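Local coordinates for protein putative NADH Oxidase (Clostridium acetobutylicum, PDB 3E10) that binds flavin mononucleotide and, as a member of the nitroreductase family, probably works as an FMN-dependent oxidoreductase, at residues I74-D79 and A95-I100; E22-L27 and F45-D50; D55-F60 and F139-V144. All blocks are in the same frame, centred on the assembly; numbering follows the deposited sequence. Where two conformers were deposited one is given.

Contact 1: residues I74-D79 and A95-I100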
ATOM      1  N   ILE B  74     -15.833  -4.195  -1.948  1.00  7.47           N
ATOM      2  CA  ILE B  74     -15.497  -2.786  -2.196  1.00  8.31           C
ATOM      3  C   ILE B  74     -14.649  -2.750  -3.466  1.00  6.92           C
ATOM      4  O   ILE B  74     -13.561  -3.338  -3.509  1.00  7.82           O
ATOM      5  CB  ILE B  74     -14.740  -2.131  -1.009  1.00  8.06           C
ATOM      6  CG1 ILE B  74     -15.516  -2.340   0.303  1.00  8.50           C
ATOM      7  CG2 ILE B  74     -14.500  -0.615  -1.310  1.00  8.25           C
ATOM      8  CD1 ILE B  74     -14.746  -1.886   1.594  1.00 10.84           C
ATOM      9  N   VAL B  75     -15.180  -2.095  -4.502  1.00  6.64           N
ATOM     10  CA  VAL B  75     -14.430  -1.891  -5.740  1.00  5.80           C
ATOM     11  C   VAL B  75     -13.656  -0.573  -5.625  1.00  5.97           C
ATOM     12  O   VAL B  75     -14.250   0.463  -5.387  1.00  7.61           O
ATOM     13  CB  VAL B  75     -15.346  -1.887  -6.975  1.00  6.92           C
ATOM     14  CG1 VAL B  75     -14.528  -1.815  -8.302  1.00  7.02           C
ATOM     15  CG2 VAL B  75     -16.272  -3.112  -6.999  1.00  9.02           C
ATOM     16  N   LEU B  76     -12.336  -0.640  -5.810  1.00  6.10           N
ATOM     17  CA  LEU B  76     -11.458   0.525  -5.758  1.00  6.90           C
ATOM     18  C   LEU B  76     -11.211   0.965  -7.196  1.00  5.24           C
ATOM     19  O   LEU B  76     -10.824   0.167  -8.035  1.00  6.31           O
ATOM     20  CB  LEU B  76     -10.123   0.176  -5.087  1.00  5.74           C
ATOM     21  CG  LEU B  76     -10.095   0.299  -3.561  1.00  7.00           C
ATOM     22  CD1 LEU B  76     -11.010  -0.696  -2.905  1.00  8.93           C
ATOM     23  CD2 LEU B  76      -8.658   0.149  -3.042  1.00  7.23           C
ATOM     24  N   LEU B  77     -11.400   2.268  -7.420  1.00  6.05           N
ATOM     25  CA  LEU B  77     -11.273   2.894  -8.709  1.00  6.43           C
ATOM     26  C   LEU B  77     -10.473   4.173  -8.562  1.00  6.83           C
ATOM     27  O   LEU B  77     -10.460   4.746  -7.485  1.00  6.60           O
ATOM     28  CB  LEU B  77     -12.670   3.251  -9.247  1.00  9.09           C
ATOM     29  CG  LEU B  77     -13.837   2.239  -9.156  1.00 11.19           C
ATOM     30  CD1 LEU B  77     -15.179   3.012  -9.306  1.00 17.23           C
ATOM     31  CD2 LEU B  77     -13.727   1.302 -10.268  1.00 12.46           C
ATOM     32  N   ALA B  78      -9.869   4.634  -9.655  1.00  6.88           N
ATOM     33  CA  ALA B  78      -9.193   5.918  -9.662  1.00  5.95           C
ATOM     34  C   ALA B  78      -9.743   6.779 -10.776  1.00  6.95           C
ATOM     35  O   ALA B  78     -10.031   6.285 -11.854  1.00  9.64           O
ATOM     36  CB  ALA B  78      -7.686   5.741  -9.868  1.00  8.80           C
ATOM     37  N   ASP B  79      -9.859   8.069 -10.526  1.00  7.43           N
ATOM     38  CA  ASP B  79     -10.373   9.016 -11.515  1.00  7.05           C
ATOM     39  C   ASP B  79      -9.215   9.788 -12.151  1.00  7.17           C
ATOM     40  O   ASP B  79      -8.477  10.500 -11.462  1.00  8.63           O
ATOM     41  CB  ASP B  79     -11.298   9.993 -10.815  1.00  8.03           C
ATOM     42  CG  ASP B  79     -11.961  10.974 -11.759  1.00 10.65           C
ATOM     43  OD1 ASP B  79     -11.669  10.956 -12.975  1.00  8.69           O
ATOM     44  OD2 ASP B  79     -12.772  11.784 -11.265  1.00 12.18           O
ATOM     45  N   ALA B  95      -1.803   1.778  -1.623  1.00  5.73           N
ATOM     46  CA  ALA B  95      -1.695   2.216  -0.226  1.00  4.46           C
ATOM     47  C   ALA B  95      -3.080   2.250   0.426  1.00  5.11           C
ATOM     48  O   ALA B  95      -3.238   1.857   1.580  1.00  6.14           O
ATOM     49  CB  ALA B  95      -0.999   3.597  -0.172  1.00  5.41           C
ATOM     50  N   ALA B  96      -4.085   2.746  -0.311  1.00  5.07           N
ATOM     51  CA  ALA B  96      -5.469   2.727   0.160  1.00  4.78           C
ATOM     52  C   ALA B  96      -5.968   1.301   0.419  1.00  5.29           C
ATOM     53  O   ALA B  96      -6.611   1.019   1.432  1.00  5.61           O
ATOM     54  CB  ALA B  96      -6.381   3.466  -0.828  1.00  6.08           C
ATOM     55  N   ALA B  97      -5.663   0.395  -0.513  1.00  4.92           N
ATOM     56  CA  ALA B  97      -6.069  -1.007  -0.356  1.00  4.77           C
ATOM     57  C   ALA B  97      -5.472  -1.622   0.901  1.00  4.02           C
ATOM     58  O   ALA B  97      -6.160  -2.294   1.668  1.00  6.11           O
ATOM     59  CB  ALA B  97      -5.632  -1.821  -1.604  1.00  6.00           C
ATOM     60  N   GLU B  98      -4.184  -1.356   1.120  1.00  5.25           N
ATOM     61  CA  GLU B  98      -3.505  -1.904   2.281  1.00  5.61           C
ATOM     62  C   GLU B  98      -4.136  -1.334   3.543  1.00  5.42           C
ATOM     63  O   GLU B  98      -4.305  -2.063   4.516  1.00  5.93           O
ATOM     64  CB  GLU B  98      -1.989  -1.643   2.219  1.00  7.18           C
ATOM     65  CG  GLU B  98      -1.180  -2.214   3.418  1.00  5.91           C
ATOM     66  CD  GLU B  98      -1.240  -3.737   3.571  1.00  6.76           C
ATOM     67  OE1 GLU B  98      -1.925  -4.417   2.784  1.00  8.23           O
ATOM     68  OE2 GLU B  98      -0.603  -4.260   4.532  1.00  6.88           O
ATOM     69  N   ASN B  99      -4.484  -0.043   3.534  1.00  4.94           N
ATOM     70  CA  ASN B  99      -5.176   0.495   4.701  1.00  5.11           C
ATOM     71  C   ASN B  99      -6.503  -0.230   4.974  1.00  5.67           C
ATOM     72  O   ASN B  99      -6.879  -0.474   6.128  1.00  5.99           O
ATOM     73  CB  ASN B  99      -5.432   1.985   4.575  1.00  5.51           C
ATOM     74  CG  ASN B  99      -4.228   2.833   4.940  1.00  5.77           C
ATOM     75  OD1 ASN B  99      -3.103   2.334   5.140  1.00  6.14           O
ATOM     76  ND2 ASN B  99      -4.465   4.147   5.029  1.00  6.34           N
ATOM     77  N   ILE B 100      -7.263  -0.486   3.915  1.00  4.99           N
ATOM     78  CA  ILE B 100      -8.519  -1.262   4.092  1.00  3.97           C
ATOM     79  C   ILE B 100      -8.254  -2.619   4.720  1.00  4.40           C
ATOM     80  O   ILE B 100      -8.966  -3.051   5.633  1.00  6.08           O
ATOM     81  CB  ILE B 100      -9.306  -1.393   2.757  1.00  4.52           C
ATOM     82  CG1 ILE B 100      -9.760  -0.008   2.244  1.00  5.93           C
ATOM     83  CG2 ILE B 100     -10.456  -2.353   2.896  1.00  6.28           C
ATOM     84  CD1 ILE B 100     -10.322  -0.049   0.832  1.00  7.66           C
TER

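Contact 2: residues E22-L27 and F45-D50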
ATOM      1  N   GLU B  22     -21.356   0.467  10.524  1.00 10.31           N
ATOM      2  CA  GLU B  22     -20.291   1.251  11.129  1.00 11.15           C
ATOM      3  C   GLU B  22     -18.899   0.766  10.718  1.00  9.82           C
ATOM      4  O   GLU B  22     -17.983   1.559  10.570  1.00  9.83           O
ATOM      5  CB  GLU B  22     -20.409   1.302  12.646  1.00 13.92           C
ATOM      6  CG  GLU B  22     -20.236   0.033  13.356  1.00 24.26           C
ATOM      7  N   LYS B  23     -18.760  -0.539  10.524  1.00  9.58           N
ATOM      8  CA  LYS B  23     -17.492  -1.109  10.095  1.00  7.61           C
ATOM      9  C   LYS B  23     -17.222  -0.791   8.628  1.00  7.00           C
ATOM     10  O   LYS B  23     -16.089  -0.491   8.262  1.00  8.20           O
ATOM     11  CB  LYS B  23     -17.472  -2.625  10.331  1.00  8.54           C
ATOM     12  CG  LYS B  23     -17.362  -2.973  11.818  1.00  7.53           C
ATOM     13  CD  LYS B  23     -17.069  -4.439  12.095  1.00  7.77           C
ATOM     14  CE  LYS B  23     -16.986  -4.717  13.595  1.00 11.01           C
ATOM     15  NZ  LYS B  23     -16.554  -6.118  13.896  1.00 10.71           N
ATOM     16  N   ILE B  24     -18.275  -0.822   7.811  1.00  7.40           N
ATOM     17  CA  ILE B  24     -18.117  -0.435   6.409  1.00  7.10           C
ATOM     18  C   ILE B  24     -17.549   0.981   6.343  1.00  7.01           C
ATOM     19  O   ILE B  24     -16.611   1.241   5.595  1.00  9.27           O
ATOM     20  CB  ILE B  24     -19.419  -0.525   5.600  1.00  8.50           C
ATOM     21  CG1 ILE B  24     -19.972  -1.951   5.662  1.00 10.11           C
ATOM     22  CG2 ILE B  24     -19.175  -0.100   4.143  1.00 10.49           C
ATOM     23  CD1 ILE B  24     -21.291  -2.166   4.922  1.00 11.04           C
ATOM     24  N   GLU B  25     -18.139   1.894   7.107  1.00  8.20           N
ATOM     25  CA  GLU B  25     -17.670   3.274   7.091  1.00  8.92           C
ATOM     26  C   GLU B  25     -16.207   3.388   7.522  1.00  7.70           C
ATOM     27  O   GLU B  25     -15.426   4.151   6.941  1.00  8.37           O
ATOM     28  CB  GLU B  25     -18.544   4.166   7.981  1.00 10.78           C
ATOM     29  CG  GLU B  25     -18.144   5.640   7.879  1.00 12.13           C
ATOM     30  CD  GLU B  25     -19.078   6.582   8.575  1.00 14.81           C
ATOM     31  OE1 GLU B  25     -20.291   6.557   8.281  1.00 22.98           O
ATOM     32  OE2 GLU B  25     -18.571   7.347   9.407  1.00 15.11           O
ATOM     33  N   LYS B  26     -15.839   2.671   8.572  1.00  7.93           N
ATOM     34  CA  LYS B  26     -14.465   2.671   9.042  0.50  7.57           C
ATOM     35  C   LYS B  26     -13.481   2.166   7.981  1.00  7.54           C
ATOM     36  O   LYS B  26     -12.375   2.682   7.873  1.00  7.64           O
ATOM     37  CB  LYS B  26     -14.348   1.852  10.330  0.50  9.48           C
ATOM     38  CG  LYS B  26     -15.037   2.545  11.503  0.50 12.00           C
ATOM     39  CD  LYS B  26     -15.383   1.618  12.625  0.50 15.11           C
ATOM     40  CE  LYS B  26     -15.859   2.423  13.814  0.50 16.89           C
ATOM     41  NZ  LYS B  26     -14.729   3.218  14.393  0.50 19.22           N
ATOM     42  N   LEU B  27     -13.870   1.140   7.224  1.00  7.52           N
ATOM     43  CA  LEU B  27     -12.987   0.666   6.141  1.00  6.36           C
ATOM     44  C   LEU B  27     -12.721   1.767   5.110  1.00  6.07           C
ATOM     45  O   LEU B  27     -11.594   1.928   4.625  1.00  6.80           O
ATOM     46  CB  LEU B  27     -13.598  -0.548   5.458  1.00  6.42           C
ATOM     47  CG  LEU B  27     -13.731  -1.830   6.297  1.00  6.17           C
ATOM     48  CD1 LEU B  27     -14.553  -2.897   5.539  1.00  9.23           C
ATOM     49  CD2 LEU B  27     -12.397  -2.354   6.776  1.00  8.16           C
ATOM     50  N   PHE B  45     -14.901   4.621  -4.700  1.00  6.78           N
ATOM     51  CA  PHE B  45     -15.221   3.307  -4.168  1.00  6.87           C
ATOM     52  C   PHE B  45     -16.661   2.941  -4.514  1.00  5.58           C
ATOM     53  O   PHE B  45     -17.575   3.726  -4.243  1.00  8.33           O
ATOM     54  CB  PHE B  45     -15.062   3.281  -2.629  1.00  7.73           C
ATOM     55  CG  PHE B  45     -13.740   3.799  -2.148  1.00  7.59           C
ATOM     56  CD1 PHE B  45     -13.566   5.131  -1.870  1.00  7.47           C
ATOM     57  CD2 PHE B  45     -12.642   2.965  -2.037  1.00  7.40           C
ATOM     58  CE1 PHE B  45     -12.340   5.642  -1.445  1.00  7.45           C
ATOM     59  CE2 PHE B  45     -11.422   3.463  -1.623  1.00  7.27           C
ATOM     60  CZ  PHE B  45     -11.277   4.797  -1.326  1.00  7.39           C
ATOM     61  N   ILE B  46     -16.880   1.723  -5.000  1.00  7.09           N
ATOM     62  CA  ILE B  46     -18.239   1.182  -5.120  1.00  6.91           C
ATOM     63  C   ILE B  46     -18.382   0.109  -4.023  1.00  8.32           C
ATOM     64  O   ILE B  46     -17.595  -0.828  -3.937  1.00  8.84           O
ATOM     65  CB  ILE B  46     -18.531   0.549  -6.481  1.00  7.39           C
ATOM     66  CG1 ILE B  46     -18.216   1.495  -7.629  1.00  8.52           C
ATOM     67  CG2 ILE B  46     -20.026   0.106  -6.555  1.00  9.66           C
ATOM     68  CD1 ILE B  46     -18.289   0.840  -9.037  1.00 11.14           C
ATOM     69  N   VAL B  47     -19.390   0.288  -3.181  1.00  9.04           N
ATOM     70  CA  VAL B  47     -19.607  -0.590  -2.060  1.00  9.36           C
ATOM     71  C   VAL B  47     -20.819  -1.437  -2.405  1.00  9.34           C
ATOM     72  O   VAL B  47     -21.892  -0.873  -2.719  1.00 11.18           O
ATOM     73  CB  VAL B  47     -19.878   0.216  -0.788  1.00  9.54           C
ATOM     74  CG1 VAL B  47     -20.230  -0.717   0.368  1.00 13.44           C
ATOM     75  CG2 VAL B  47     -18.660   1.134  -0.469  1.00 12.50           C
ATOM     76  N   LEU B  48     -20.649  -2.762  -2.391  1.00  7.59           N
ATOM     77  CA  LEU B  48     -21.740  -3.704  -2.682  1.00  9.00           C
ATOM     78  C   LEU B  48     -22.060  -4.576  -1.477  1.00  8.25           C
ATOM     79  O   LEU B  48     -21.171  -5.156  -0.844  1.00  9.31           O
ATOM     80  CB  LEU B  48     -21.385  -4.619  -3.831  1.00  9.35           C
ATOM     81  CG  LEU B  48     -21.110  -4.023  -5.214  1.00 11.24           C
ATOM     82  CD1 LEU B  48     -19.643  -3.491  -5.327  1.00 10.12           C
ATOM     83  CD2 LEU B  48     -21.422  -5.058  -6.280  1.00 14.51           C
ATOM     84  N   GLU B  49     -23.359  -4.663  -1.182  1.00 10.22           N
ATOM     85  CA  GLU B  49     -23.908  -5.636  -0.251  1.00 11.15           C
ATOM     86  C   GLU B  49     -24.982  -6.520  -0.896  1.00 14.09           C
ATOM     87  O   GLU B  49     -25.478  -7.450  -0.256  1.00 16.26           O
ATOM     88  CB  GLU B  49     -24.490  -4.931   0.978  1.00 12.09           C
ATOM     89  CG  GLU B  49     -23.445  -4.252   1.842  1.00 12.21           C
ATOM     90  CD  GLU B  49     -24.022  -3.806   3.187  1.00 12.19           C
ATOM     91  OE1 GLU B  49     -24.156  -4.672   4.106  1.00 14.18           O
ATOM     92  OE2 GLU B  49     -24.368  -2.596   3.310  1.00 18.00           O
ATOM     93  N   ASP B  50     -25.344  -6.244  -2.148  1.00 12.70           N
ATOM     94  CA  ASP B  50     -26.342  -7.069  -2.830  1.00 13.78           C
ATOM     95  C   ASP B  50     -25.708  -8.384  -3.228  1.00 13.18           C
ATOM     96  O   ASP B  50     -24.792  -8.421  -4.037  1.00 13.47           O
ATOM     97  CB  ASP B  50     -26.877  -6.378  -4.064  1.00 13.47           C
ATOM     98  CG  ASP B  50     -27.919  -7.213  -4.775  1.00 17.77           C
ATOM     99  OD1 ASP B  50     -29.060  -7.247  -4.279  1.00 24.95           O
ATOM    100  OD2 ASP B  50     -27.594  -7.860  -5.786  1.00 16.76           O
TER

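Contact 3: residues D55-F60 and F139-V144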
ATOM      1  N   ASP B  55     -22.044 -11.872  -6.293  1.00 13.68           N
ATOM      2  CA  ASP B  55     -21.768 -13.142  -6.958  0.50 16.09           C
ATOM      3  C   ASP B  55     -21.422 -12.916  -8.444  1.00 16.11           C
ATOM      4  O   ASP B  55     -20.504 -13.550  -8.993  1.00 19.11           O
ATOM      5  CB  ASP B  55     -22.970 -14.083  -6.782  0.50 17.46           C
ATOM      6  CG  ASP B  55     -22.611 -15.540  -7.002  0.50 20.49           C
ATOM      7  OD1 ASP B  55     -21.979 -16.153  -6.118  0.50 23.14           O
ATOM      8  OD2 ASP B  55     -22.972 -16.074  -8.062  0.50 29.13           O
ATOM      9  N   LYS B  56     -22.139 -12.020  -9.094  1.00 15.36           N
ATOM     10  CA  LYS B  56     -21.859 -11.655 -10.474  0.50 16.70           C
ATOM     11  C   LYS B  56     -20.434 -11.124 -10.596  1.00 15.26           C
ATOM     12  O   LYS B  56     -19.719 -11.426 -11.547  1.00 16.24           O
ATOM     13  CB  LYS B  56     -22.851 -10.588 -10.946  0.50 18.58           C
ATOM     14  CG  LYS B  56     -22.608 -10.050 -12.358  0.50 20.71           C
ATOM     15  CD  LYS B  56     -23.580  -8.936 -12.718  0.50 21.49           C
ATOM     16  CE  LYS B  56     -23.251  -8.319 -14.068  0.50 24.45           C
ATOM     17  NZ  LYS B  56     -24.385  -7.494 -14.558  0.50 26.00           N
ATOM     18  N   LEU B  57     -20.050 -10.309  -9.622  1.00 13.92           N
ATOM     19  CA  LEU B  57     -18.756  -9.661  -9.621  1.00 13.21           C
ATOM     20  C   LEU B  57     -17.612 -10.680  -9.536  1.00 11.10           C
ATOM     21  O   LEU B  57     -16.516 -10.433 -10.079  1.00 12.55           O
ATOM     22  CB  LEU B  57     -18.717  -8.644  -8.474  1.00 11.30           C
ATOM     23  CG  LEU B  57     -17.449  -7.796  -8.310  1.00 10.57           C
ATOM     24  CD1 LEU B  57     -17.212  -6.880  -9.511  1.00 11.25           C
ATOM     25  CD2 LEU B  57     -17.548  -7.015  -6.978  1.00 11.04           C
ATOM     26  N   SER B  58     -17.861 -11.855  -8.942  1.00 11.75           N
ATOM     27  CA  SER B  58     -16.851 -12.936  -8.904  1.00 11.78           C
ATOM     28  C   SER B  58     -16.377 -13.346 -10.281  1.00 13.22           C
ATOM     29  O   SER B  58     -15.316 -13.941 -10.401  1.00 15.09           O
ATOM     30  CB  SER B  58     -17.368 -14.165  -8.157  1.00 14.71           C
ATOM     31  OG  SER B  58     -18.343 -14.856  -8.904  1.00 12.93           O
ATOM     32  N   ASN B  59     -17.161 -13.035 -11.311  1.00 13.02           N
ATOM     33  CA  ASN B  59     -16.796 -13.418 -12.669  1.00 13.23           C
ATOM     34  C   ASN B  59     -15.733 -12.526 -13.302  1.00 10.27           C
ATOM     35  O   ASN B  59     -15.268 -12.806 -14.415  1.00 12.98           O
ATOM     36  CB  ASN B  59     -18.040 -13.407 -13.579  1.00 15.47           C
ATOM     37  CG  ASN B  59     -19.070 -14.456 -13.167  1.00 21.23           C
ATOM     38  OD1 ASN B  59     -18.714 -15.591 -12.876  1.00 26.02           O
ATOM     39  ND2 ASN B  59     -20.336 -14.064 -13.108  1.00 28.88           N
ATOM     40  N   PHE B  60     -15.337 -11.454 -12.610  1.00 10.07           N
ATOM     41  CA  PHE B  60     -14.404 -10.493 -13.236  1.00 10.02           C
ATOM     42  C   PHE B  60     -13.007 -11.064 -13.438  1.00 10.81           C
ATOM     43  O   PHE B  60     -12.260 -10.599 -14.295  1.00 10.56           O
ATOM     44  CB  PHE B  60     -14.381  -9.159 -12.482  1.00  9.61           C
ATOM     45  CG  PHE B  60     -13.279  -9.030 -11.425  1.00  8.81           C
ATOM     46  CD1 PHE B  60     -12.025  -8.507 -11.772  1.00  7.32           C
ATOM     47  CD2 PHE B  60     -13.520  -9.380 -10.091  1.00  8.12           C
ATOM     48  CE1 PHE B  60     -11.027  -8.375 -10.818  1.00  9.39           C
ATOM     49  CE2 PHE B  60     -12.547  -9.234  -9.116  1.00  8.21           C
ATOM     50  CZ  PHE B  60     -11.293  -8.716  -9.485  1.00  7.92           C
ATOM     51  N   PHE B 139      -9.236  -0.479 -10.258  1.00  6.22           N
ATOM     52  CA  PHE B 139      -7.976  -0.826  -9.615  1.00  5.97           C
ATOM     53  C   PHE B 139      -7.966  -2.251  -9.043  1.00  4.63           C
ATOM     54  O   PHE B 139      -7.139  -3.085  -9.414  1.00  5.67           O
ATOM     55  CB  PHE B 139      -7.584   0.184  -8.537  1.00  5.12           C
ATOM     56  CG  PHE B 139      -6.300  -0.197  -7.843  1.00  5.65           C
ATOM     57  CD1 PHE B 139      -5.094  -0.111  -8.503  1.00  6.98           C
ATOM     58  CD2 PHE B 139      -6.301  -0.745  -6.566  1.00  7.23           C
ATOM     59  CE1 PHE B 139      -3.917  -0.481  -7.885  1.00  5.48           C
ATOM     60  CE2 PHE B 139      -5.106  -1.144  -5.953  1.00  7.00           C
ATOM     61  CZ  PHE B 139      -3.931  -1.013  -6.598  1.00  6.33           C
ATOM     62  N   CYS B 140      -8.901  -2.539  -8.142  1.00  4.93           N
ATOM     63  CA  CYS B 140      -8.996  -3.855  -7.539  1.00  5.17           C
ATOM     64  C   CYS B 140     -10.375  -3.999  -6.918  1.00  5.71           C
ATOM     65  O   CYS B 140     -11.142  -3.027  -6.848  1.00  7.63           O
ATOM     66  CB  CYS B 140      -7.901  -4.093  -6.486  1.00  5.50           C
ATOM     67  SG  CYS B 140      -8.170  -3.303  -4.877  1.00  7.36           S
ATOM     68  N   VAL B 141     -10.674  -5.202  -6.466  1.00  5.96           N
ATOM     69  CA  VAL B 141     -11.846  -5.446  -5.619  1.00  5.77           C
ATOM     70  C   VAL B 141     -11.339  -6.040  -4.323  1.00  6.79           C
ATOM     71  O   VAL B 141     -10.428  -6.857  -4.335  1.00  7.96           O
ATOM     72  CB  VAL B 141     -12.844  -6.400  -6.280  1.00  7.08           C
ATOM     73  CG1 VAL B 141     -14.035  -6.669  -5.352  1.00  8.19           C
ATOM     74  CG2 VAL B 141     -13.299  -5.898  -7.663  1.00  8.12           C
ATOM     75  N   ILE B 142     -11.927  -5.610  -3.191  1.00  6.55           N
ATOM     76  CA  ILE B 142     -11.648  -6.226  -1.888  1.00  7.10           C
ATOM     77  C   ILE B 142     -12.928  -6.918  -1.402  1.00  7.17           C
ATOM     78  O   ILE B 142     -13.969  -6.276  -1.282  1.00  7.55           O
ATOM     79  CB  ILE B 142     -11.125  -5.200  -0.883  1.00  8.09           C
ATOM     80  CG1 ILE B 142      -9.781  -4.600  -1.372  1.00  7.52           C
ATOM     81  CG2 ILE B 142     -10.906  -5.857   0.506  1.00  9.06           C
ATOM     82  CD1 ILE B 142      -9.278  -3.471  -0.597  1.00  8.71           C
ATOM     83  N   SER B 143     -12.852  -8.229  -1.215  1.00  6.58           N
ATOM     84  CA  SER B 143     -13.978  -8.954  -0.636  1.00  7.32           C
ATOM     85  C   SER B 143     -13.757  -8.958   0.873  1.00  7.78           C
ATOM     86  O   SER B 143     -12.617  -9.062   1.334  1.00  8.28           O
ATOM     87  CB  SER B 143     -14.116 -10.366  -1.187  1.00 10.61           C
ATOM     88  OG  SER B 143     -12.961 -11.085  -0.985  1.00 11.13           O
ATOM     89  N   VAL B 144     -14.837  -8.805   1.633  1.00  6.55           N
ATOM     90  CA  VAL B 144     -14.766  -8.605   3.073  1.00  6.80           C
ATOM     91  C   VAL B 144     -15.913  -9.400   3.727  1.00  6.62           C
ATOM     92  O   VAL B 144     -17.024  -9.458   3.210  1.00  7.56           O
ATOM     93  CB  VAL B 144     -14.940  -7.115   3.445  1.00  8.20           C
ATOM     94  CG1 VAL B 144     -14.782  -6.908   4.947  1.00  9.08           C
ATOM     95  CG2 VAL B 144     -13.942  -6.220   2.711  1.00  7.30           C
TER

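Contact 1: residues I74-D79 and A95-I100
Strand 72-79 and helix 89-106 come closest where Leu76 faces Ala97, their CA atoms 7.8 Å apart, with no hydrogen bond between 74-79 and 95-100. This is helix-on-sheet packing in the α+β fold of the nitroreductase family, in which a long helix covers one face of an antiparallel sheet. On the strand side, Leu76 makes the close contacts. Its CG lies beside the backbone N and opposite the carbonyl carbon (chi1 -87°), and its two methyls divide the work. CD2 settles on Ala97, 3.9 Å from the CB and no farther from the CA of that residue, so it touches the helix backbone itself. CD1 of Leu76 turns instead to Ile100, one turn further on.

The residue types follow from this geometry. Alanine at 97 is short enough to let the helix come down close to the sheet, while the longer branched chains of Leu76 and Ile100 meet each other between strand and helix. All three are buried and apolar. Around them, Leu76 also touches Phe45 on the neighbouring strand, Cys140 on the strand at its other flank and Met93 on the helix, so it sits in a shared hydrophobic core. Val75 and Leu77 belong to the other face of the sheet.

The helix also faces the dimer partner: Ala95 packs on Glu98 of the second subunit, and Asn99 on Leu102 of that chain, while Asn99 ND2 donates to Ala30 O within its own chain. The side chain of Ala97 is about 8 Å from a bound FMN, so the packing lies close to the flavin site. At Ile100, the methyl that meets the strand ends an extended arm (chi2 170°), and Ile100 CD1 meets Leu76 CD1 tip to tip at 3.9 Å.

Contact 2: residues E22-L27 and F45-D50
The carboxylate of Glu49 turns one flat side to Ile24, whose CD1 methyl lies over it, 3.5 Å from Glu49 OE2 and 3.6 Å from Glu49 CD. The charge is met by Lys21, which forms a salt bridge with OE2. This is helix-on-strand packing in the nitroreductase fold, with helix 21-32 laid on a face of the sheet at strand 43-48, an outermost strand in this chain. Isoleucine suits the position because its two arms serve two partners. Its CG2, anti to the backbone N, crosses Val47 obliquely, while the longer CG1-CD1 arm reaches the carboxylate at the end of the extended Glu49 chain. The β-branched Val47 suits a strand, and its CG1 methyl gives Ile24 an apolar partner; Leu28, also on the helix, touches Val47. Glu49, just after the strand and partly exposed, probably keeps its charge toward solvent and Lys21 while the methyl packs on one face of its carboxylate. Along the edge turned away from strand 72-79, strand 43-48 pairs in parallel with a strand of the second subunit, and Glu49 N donates to Glu166 OE2 of that subunit. In the apolar part of the contact, Ile24 CG2 stands 4.0 Å from Val47 CG1.

Contact 3: residues D55-F60 and F139-V144
Two torsions bring the methyls of Leu57 and Val141 together: CG of Leu57 stands anti to its backbone N (chi1 -178°), and CG1 of Val141 takes the same place on its own residue (chi1 178°). The two branches then meet tip to tip, Leu57 CD2 at 3.9 Å from Val141 CG1. The side chain of Phe60 slides past Val141 from the opposite direction, its ring oblique to the CG2 methyl. Ring atom CE2 of Phe60 comes to 3.7 Å from Val141 CG2, with CZ close behind. Leu57 O accepts the backbone N-H of Phe60 and also lies in the plane of the Phe60 ring, at its edge.

Valine suits its place: each of its methyls serves one of two larger neighbours three residues apart, and its β-branching fits a strand. Leu126 of helix 120-129 touches both Leu57 and Phe60, adding to the hydrophobic layer. On the reverse face of the strand, Ile142 packs on Ile100 of helix 89-106. With the side chain of Phe60 about 6 Å from a bound FMN, this layer lies near the flavin pocket, and such an antiparallel sheet covered on both faces is the α+β core expected of the nitroreductase family.

How the contacts relate
From the N terminus, contact 2 closes first, a short loop that returns from helix 21-32 to strand 43-48. The chain then enters helix 51-57, which opens contact 3, and this closes only when strand 136-145 is reached. Within that long loop lies contact 1, between strand 72-79 and helix 89-106. Three neighbouring strands supply one partner each, in the order 43-48, 72-79, 136-145. Backbone pairing joins them: Val75 N to Ile46 O links contacts 1 and 2, and Ile142 N to Ile74 O links contacts 1 and 3. Contacts 1 and 2 attach helices to one face of the sheet; contact 3 brings the end of helix 51-57 and the residues after it to the other.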